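Local coordinates for protein cystatin-2 (Ornithodoros moubata, PDB 3L0R) that inhibits a broad range of papain-like cysteine proteases, among them the mammalian cathepsins L, S, B, C and H, as a secreted salivary cystatin, at residues 91-96 with 100-105. Residues are numbered along the deposited sequence; the frame is centred on the assembly and turned at random.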
loop_
_atom_site.group_PDB
_atom_site.type_symbol
_atom_site.label_atom_id
_atom_site.label_comp_id
_atom_site.label_asym_id
_atom_site.label_seq_id
_atom_site.Cartn_x
_atom_site.Cartn_y
_atom_site.Cartn_z
ATOM N N VAL A 91 2.187 4.393 5.218
ATOM C CA VAL A 91 3.418 4.095 5.935
ATOM C C VAL A 91 3.314 2.698 6.538
ATOM O O VAL A 91 2.391 2.408 7.318
ATOM C CB VAL A 91 3.768 5.146 7.014
ATOM C CG1 VAL A 91 5.110 4.804 7.680
ATOM C CG2 VAL A 91 3.814 6.559 6.417
ATOM N N ILE A 92 4.258 1.848 6.116
ATOM C CA ILE A 92 4.442 0.483 6.607
ATOM C C ILE A 92 5.725 0.411 7.411
ATOM O O ILE A 92 6.800 0.800 6.930
ATOM C CB ILE A 92 4.536 -0.580 5.453
ATOM C CG1 ILE A 92 3.253 -0.631 4.645
ATOM C CG2 ILE A 92 4.841 -1.992 6.003
ATOM C CD1 ILE A 92 3.342 0.080 3.365
ATOM N N TYR A 93 5.569 -0.101 8.631
ATOM C CA TYR A 93 6.640 -0.443 9.540
ATOM C C TYR A 93 6.944 -1.940 9.429
ATOM O O TYR A 93 6.056 -2.776 9.628
ATOM C CB TYR A 93 6.190 -0.108 10.949
ATOM C CG TYR A 93 7.264 -0.235 11.994
ATOM C CD1 TYR A 93 8.521 0.308 11.792
ATOM C CD2 TYR A 93 7.025 -0.887 13.183
ATOM C CE1 TYR A 93 9.513 0.204 12.747
ATOM C CE2 TYR A 93 8.013 -0.993 14.137
ATOM C CZ TYR A 93 9.256 -0.436 13.907
ATOM O OH TYR A 93 10.253 -0.526 14.849
ATOM N N HIS A 94 8.201 -2.261 9.096
ATOM C CA HIS A 94 8.662 -3.635 8.889
ATOM C C HIS A 94 9.754 -3.991 9.906
ATOM O O HIS A 94 10.760 -3.293 10.015
ATOM C CB HIS A 94 9.200 -3.800 7.456
ATOM C CG HIS A 94 9.535 -5.216 7.068
ATOM N ND1 HIS A 94 10.465 -5.520 6.092
ATOM C CD2 HIS A 94 9.055 -6.407 7.501
ATOM C CE1 HIS A 94 10.549 -6.830 5.948
ATOM N NE2 HIS A 94 9.697 -7.391 6.783
ATOM N N VAL A 95 9.539 -5.071 10.659
ATOM C CA VAL A 95 10.577 -5.619 11.524
ATOM C C VAL A 95 10.961 -6.991 10.953
ATOM O O VAL A 95 10.364 -8.016 11.325
ATOM C CB VAL A 95 10.092 -5.726 12.982
ATOM C CG1 VAL A 95 11.175 -6.333 13.903
ATOM C CG2 VAL A 95 9.638 -4.356 13.476
ATOM N N PRO A 96 11.959 -7.022 10.048
ATOM C CA PRO A 96 12.219 -8.233 9.255
ATOM C C PRO A 96 12.553 -9.474 10.105
ATOM O O PRO A 96 12.094 -10.579 9.785
ATOM C CB PRO A 96 13.409 -7.836 8.355
ATOM C CG PRO A 96 13.402 -6.348 8.344
ATOM C CD PRO A 96 12.901 -5.947 9.725
ATOM N N GLN A 100 7.343 -9.093 10.780
ATOM C CA GLN A 100 6.175 -8.273 11.072
ATOM C C GLN A 100 6.129 -7.000 10.266
ATOM O O GLN A 100 7.124 -6.270 10.174
ATOM C CB GLN A 100 6.069 -7.968 12.555
ATOM C CG GLN A 100 5.117 -8.901 13.227
ATOM C CD GLN A 100 4.987 -8.626 14.695
ATOM O OE1 GLN A 100 4.314 -7.665 15.095
ATOM N NE2 GLN A 100 5.619 -9.475 15.526
ATOM N N LYS A 101 4.964 -6.781 9.663
ATOM C CA LYS A 101 4.622 -5.572 8.925
ATOM C C LYS A 101 3.331 -5.042 9.531
ATOM O O LYS A 101 2.380 -5.794 9.758
ATOM C CB LYS A 101 4.394 -5.876 7.439
ATOM C CG LYS A 101 5.628 -6.267 6.675
ATOM C CD LYS A 101 5.363 -6.260 5.169
ATOM C CE LYS A 101 5.102 -7.660 4.569
ATOM N NZ LYS A 101 6.345 -8.346 4.013
ATOM N N SER A 102 3.301 -3.754 9.817
ATOM C CA SER A 102 2.078 -3.110 10.246
ATOM C C SER A 102 1.879 -1.810 9.480
ATOM O O SER A 102 2.830 -1.194 8.993
ATOM C CB SER A 102 2.079 -2.876 11.754
ATOM O OG SER A 102 3.386 -2.725 12.248
ATOM N N VAL A 103 0.627 -1.408 9.336
ATOM C CA VAL A 103 0.339 -0.170 8.640
ATOM C C VAL A 103 0.307 0.906 9.704
ATOM O O VAL A 103 -0.622 0.965 10.532
ATOM C CB VAL A 103 -0.975 -0.256 7.869
ATOM C CG1 VAL A 103 -1.233 1.048 7.121
ATOM C CG2 VAL A 103 -0.926 -1.439 6.903
ATOM N N THR A 104 1.354 1.731 9.716
ATOM C CA THR A 104 1.423 2.830 10.687
ATOM C C THR A 104 0.310 3.859 10.450
ATOM O O THR A 104 -0.326 4.311 11.391
ATOM C CB THR A 104 2.787 3.514 10.650
ATOM O OG1 THR A 104 3.797 2.526 10.855
ATOM C CG2 THR A 104 2.894 4.564 11.745
ATOM N N SER A 105 0.087 4.218 9.188
ATOM C CA SER A 105 -0.919 5.204 8.822
ATOM C C SER A 105 -1.274 5.010 7.368
ATOM O O SER A 105 -0.481 4.503 6.586
ATOM C CB SER A 105 -0.439 6.650 9.080
ATOM O OG SER A 105 0.698 7.012 8.303
HETATM O O HOH W 1 5.445 -4.255 12.300
#
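A classic beta bulge interrupts this antiparallel hairpin where Thr104 and Ser105 together face Val91. Val91 O accepts from two successive amides: Thr104 N lies 2.7 Å from it in a bent bond, with 130° at the hydrogen, whereas the Ser105 N bond is weak. The return bond from Val91 N to Ser105 O is nearly straight, at 170°. The backbone of Thr104 turns helix-like at this first bulge position, as a classic bulge requires; OG1 reaches 3.6 Å from Tyr93 CB, while the side chains of Thr104 and Val91 cross obliquely, CB against CG1. Tyr93 and Ser102 exchange two amide bonds, and a water bridges Tyr93 O and Ser102 OG. In the last hydrogen-bonded pair, Val95 N binds Gln100 O at 2.7 Å. The same carbonyl oxygen sits in the plane of the His94 ring, at its edge, 3.3 Å from CD2. The ring reaches it because CG is turned anti to the backbone N (chi1 -172°), which also lays the imidazole alongside Lys101, with CD2 3.5 Å from Lys101 CG. Pro96 CG lies over one ring face, offset toward the rim. An alanine in place of His94 would probably leave Pro96 CG without the ring face beneath it and Lys101 CG without its neighbour at CD2. The turn that begins at Pro96 corresponds to the second hairpin loop that cystatins insert into the cleft of their target protease, and probably does so here. Strand 100-108 is outermost in the cystatin sheet; beyond strand 86-95, Ile92 and His94 bond through their backbones to Tyr54 and Met52 of strand 52-66. Ile92, Lys101 and Val103 face helix 15-25, around which the sheet wraps, meeting Ala24, Leu20 and Phe23.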